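Local structure of alkyl hydroperoxide reductase AhpD (5DIK) at residues S10-K18 and E111-F119. The protein probably reduces alkyl hydroperoxides as a member of the carboxymuconolactone decarboxylase family, and may take part in the antioxidative response of Legionella pneumophila. Residues are numbered along the deposited sequence; the frame is centred on the assembly and turned at random.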
loop_
_atom_site.group_PDB
_atom_site.type_symbol
_atom_site.label_atom_id
_atom_site.label_comp_id
_atom_site.label_asym_id
_atom_site.label_seq_id
_atom_site.Cartn_x
_atom_site.Cartn_y
_atom_site.Cartn_z
ATOM N N SER A 10 13.839 5.003 -25.474
ATOM C CA SER A 10 14.746 3.925 -24.962
ATOM C C SER A 10 15.577 4.317 -23.728
ATOM O O SER A 10 16.350 3.504 -23.243
ATOM C CB SER A 10 15.672 3.430 -26.098
ATOM O OG SER A 10 16.533 4.453 -26.572
ATOM N N ASP A 11 15.420 5.541 -23.216
ATOM C CA ASP A 11 16.143 5.970 -22.014
ATOM C C ASP A 11 15.197 6.360 -20.843
ATOM O O ASP A 11 15.522 7.232 -20.037
ATOM C CB ASP A 11 17.018 7.180 -22.364
ATOM C CG ASP A 11 16.183 8.431 -22.567
ATOM O OD1 ASP A 11 15.053 8.289 -23.097
ATOM O OD2 ASP A 11 16.600 9.534 -22.157
ATOM N N LYS A 12 14.039 5.728 -20.777
ATOM C CA LYS A 12 13.032 6.031 -19.753
ATOM C C LYS A 12 13.596 6.052 -18.332
ATOM O O LYS A 12 13.419 7.024 -17.600
ATOM C CB LYS A 12 11.928 4.995 -19.818
ATOM C CG LYS A 12 10.823 5.207 -18.806
ATOM C CD LYS A 12 9.801 4.086 -18.924
ATOM C CE LYS A 12 8.712 4.243 -17.888
ATOM N NZ LYS A 12 7.725 3.143 -18.063
ATOM N N PHE A 13 14.293 4.985 -17.951
ATOM C CA PHE A 13 14.788 4.857 -16.569
ATOM C C PHE A 13 16.072 5.623 -16.304
ATOM O O PHE A 13 16.343 6.012 -15.159
ATOM C CB PHE A 13 14.920 3.385 -16.182
ATOM C CG PHE A 13 13.596 2.711 -16.054
ATOM C CD1 PHE A 13 12.856 2.829 -14.871
ATOM C CD2 PHE A 13 13.053 2.002 -17.106
ATOM C CE1 PHE A 13 11.608 2.239 -14.754
ATOM C CE2 PHE A 13 11.804 1.412 -16.995
ATOM C CZ PHE A 13 11.084 1.523 -15.808
ATOM N N SER A 14 16.875 5.859 -17.343
ATOM C CA SER A 14 18.005 6.756 -17.180
ATOM C C SER A 14 17.496 8.149 -16.817
ATOM O O SER A 14 18.022 8.786 -15.921
ATOM C CB SER A 14 18.864 6.821 -18.471
ATOM O OG SER A 14 19.887 7.787 -18.313
ATOM N N HIS A 15 16.464 8.598 -17.509
ATOM C CA HIS A 15 15.862 9.898 -17.265
ATOM C C HIS A 15 15.222 9.958 -15.858
ATOM O O HIS A 15 15.395 10.933 -15.120
ATOM C CB HIS A 15 14.886 10.202 -18.418
ATOM C CG HIS A 15 14.187 11.522 -18.325
ATOM N ND1 HIS A 15 12.888 11.648 -17.866
ATOM C CD2 HIS A 15 14.582 12.770 -18.675
ATOM C CE1 HIS A 15 12.527 12.919 -17.912
ATOM N NE2 HIS A 15 13.538 13.622 -18.394
ATOM N N ILE A 16 14.521 8.898 -15.474
ATOM C CA ILE A 16 13.850 8.883 -14.159
ATOM C C ILE A 16 14.900 8.974 -13.052
ATOM O O ILE A 16 14.784 9.809 -12.161
ATOM C CB ILE A 16 12.957 7.626 -13.993
ATOM C CG1 ILE A 16 11.727 7.739 -14.878
ATOM C CG2 ILE A 16 12.541 7.441 -12.534
ATOM C CD1 ILE A 16 10.930 6.464 -15.012
ATOM N N THR A 17 15.949 8.160 -13.130
ATOM C CA THR A 17 16.974 8.114 -12.083
ATOM C C THR A 17 17.804 9.382 -12.044
ATOM O O THR A 17 18.124 9.901 -10.976
ATOM C CB THR A 17 17.900 6.888 -12.224
ATOM O OG1 THR A 17 18.450 6.819 -13.553
ATOM C CG2 THR A 17 17.111 5.612 -11.940
ATOM N N LYS A 18 18.149 9.920 -13.213
ATOM C CA LYS A 18 18.893 11.192 -13.239
ATOM C C LYS A 18 18.095 12.348 -12.629
ATOM O O LYS A 18 18.650 13.148 -11.904
ATOM C CB LYS A 18 19.359 11.536 -14.677
ATOM C CG LYS A 18 20.529 10.658 -15.107
ATOM C CD LYS A 18 20.907 10.849 -16.574
ATOM C CE LYS A 18 21.784 12.075 -16.749
ATOM N NZ LYS A 18 22.218 12.251 -18.172
ATOM N N GLU A 111 7.986 -3.395 -16.082
ATOM C CA GLU A 111 8.843 -2.221 -15.938
ATOM C C GLU A 111 10.246 -2.590 -15.488
ATOM O O GLU A 111 11.233 -2.028 -15.987
ATOM C CB GLU A 111 8.251 -1.215 -14.921
ATOM C CG GLU A 111 6.976 -0.557 -15.387
ATOM C CD GLU A 111 6.794 0.866 -14.852
ATOM O OE1 GLU A 111 7.652 1.386 -14.068
ATOM O OE2 GLU A 111 5.775 1.489 -15.230
ATOM N N ALA A 112 10.364 -3.521 -14.530
ATOM C CA ALA A 112 11.683 -3.936 -14.081
ATOM C C ALA A 112 12.536 -4.581 -15.223
ATOM O O ALA A 112 13.742 -4.393 -15.290
ATOM C CB ALA A 112 11.571 -4.901 -12.923
ATOM N N LEU A 113 11.902 -5.394 -16.048
ATOM C CA LEU A 113 12.627 -6.055 -17.140
ATOM C C LEU A 113 13.087 -4.977 -18.135
ATOM O O LEU A 113 14.219 -5.008 -18.583
ATOM C CB LEU A 113 11.756 -7.072 -17.839
ATOM C CG LEU A 113 12.471 -7.837 -18.966
ATOM C CD1 LEU A 113 13.703 -8.561 -18.444
ATOM C CD2 LEU A 113 11.527 -8.817 -19.614
ATOM N N GLU A 114 12.218 -4.024 -18.442
ATOM C CA GLU A 114 12.578 -2.894 -19.306
ATOM C C GLU A 114 13.779 -2.124 -18.761
ATOM O O GLU A 114 14.723 -1.848 -19.505
ATOM C CB GLU A 114 11.386 -1.950 -19.524
ATOM C CG GLU A 114 11.686 -0.749 -20.415
ATOM C CD GLU A 114 10.536 0.247 -20.485
ATOM O OE1 GLU A 114 9.371 -0.149 -20.310
ATOM O OE2 GLU A 114 10.794 1.441 -20.729
ATOM N N ALA A 115 13.773 -1.824 -17.459
ATOM C CA ALA A 115 14.883 -1.134 -16.809
ATOM C C ALA A 115 16.189 -1.915 -16.852
ATOM O O ALA A 115 17.239 -1.359 -17.187
ATOM C CB ALA A 115 14.540 -0.780 -15.353
ATOM N N PHE A 116 16.122 -3.194 -16.516
ATOM C CA PHE A 116 17.278 -4.057 -16.568
ATOM C C PHE A 116 17.884 -4.111 -17.975
ATOM O O PHE A 116 19.101 -4.042 -18.124
ATOM C CB PHE A 116 16.897 -5.465 -16.101
ATOM C CG PHE A 116 18.053 -6.396 -15.962
ATOM C CD1 PHE A 116 18.881 -6.341 -14.850
ATOM C CD2 PHE A 116 18.302 -7.354 -16.941
ATOM C CE1 PHE A 116 19.938 -7.222 -14.709
ATOM C CE2 PHE A 116 19.385 -8.221 -16.824
ATOM C CZ PHE A 116 20.194 -8.163 -15.707
ATOM N N GLU A 117 17.034 -4.214 -18.984
ATOM C CA GLU A 117 17.507 -4.254 -20.372
ATOM C C GLU A 117 18.131 -2.922 -20.762
ATOM O O GLU A 117 19.175 -2.902 -21.430
ATOM C CB GLU A 117 16.377 -4.630 -21.338
ATOM C CG GLU A 117 15.972 -6.099 -21.258
ATOM C CD GLU A 117 15.042 -6.561 -22.385
ATOM O OE1 GLU A 117 14.826 -7.783 -22.487
ATOM O OE2 GLU A 117 14.504 -5.721 -23.148
ATOM N N GLU A 118 17.501 -1.811 -20.359
ATOM C CA GLU A 118 18.037 -0.465 -20.598
ATOM C C GLU A 118 19.425 -0.265 -20.002
ATOM O O GLU A 118 20.329 0.236 -20.684
ATOM C CB GLU A 118 17.085 0.615 -20.077
ATOM C CG GLU A 118 17.642 2.022 -20.225
ATOM C CD GLU A 118 16.725 3.118 -19.743
ATOM O OE1 GLU A 118 15.474 2.902 -19.603
ATOM O OE2 GLU A 118 17.257 4.224 -19.507
ATOM N N PHE A 119 19.643 -0.679 -18.755
ATOM C CA PHE A 119 20.953 -0.482 -18.146
ATOM C C PHE A 119 21.974 -1.547 -18.529
ATOM O O PHE A 119 23.149 -1.395 -18.228
ATOM C CB PHE A 119 20.840 -0.407 -16.616
ATOM C CG PHE A 119 20.161 0.840 -16.141
ATOM C CD1 PHE A 119 20.750 2.075 -16.342
ATOM C CD2 PHE A 119 18.929 0.773 -15.519
ATOM C CE1 PHE A 119 20.128 3.234 -15.920
ATOM C CE2 PHE A 119 18.298 1.922 -15.079
ATOM C CZ PHE A 119 18.895 3.156 -15.273
#
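Glu118 grips the first turn of helix 12-30 with both carboxylate oxygens: OE1 accepts Phe13 N at 2.9 Å, and OE2 accepts Ser14 N at 2.7 Å. Both N-H groups arrive on the syn sides, the second well out of the carboxylate plane. The extended chain of Glu118, CG anti to the backbone N (chi1 176°), carries the carboxylate to the start of that helix. Backbone N-H groups of a first turn lack partners within their own helix, so an acid is well matched to them, and its negative charge should also suit the positive end of the helix dipole. In this all-helical AhpD-like fold, residues 12-18 of the N-terminal helix cross residues 111-119 of the C-terminal helix almost at a right angle, their axes approaching to 9.6 Å. The Phe13 ring fits as a knob into the hole formed by Glu111, Glu114, Ala115 and Glu118. Ala115 CB lies over one ring face, 3.7 Å from the Phe13 centroid, a CH-pi contact suited to a small side chain. Phe119 adds apolar packing, its CE2 3.8 Å from Phe13 CB. Thr17, on helix 12-30, packs on Phe75 of helix 70-82. The exposed Lys12, fully extended, crosses Glu114 and carries NZ to a long salt bridge with Glu111 OE2, 3.8 Å away.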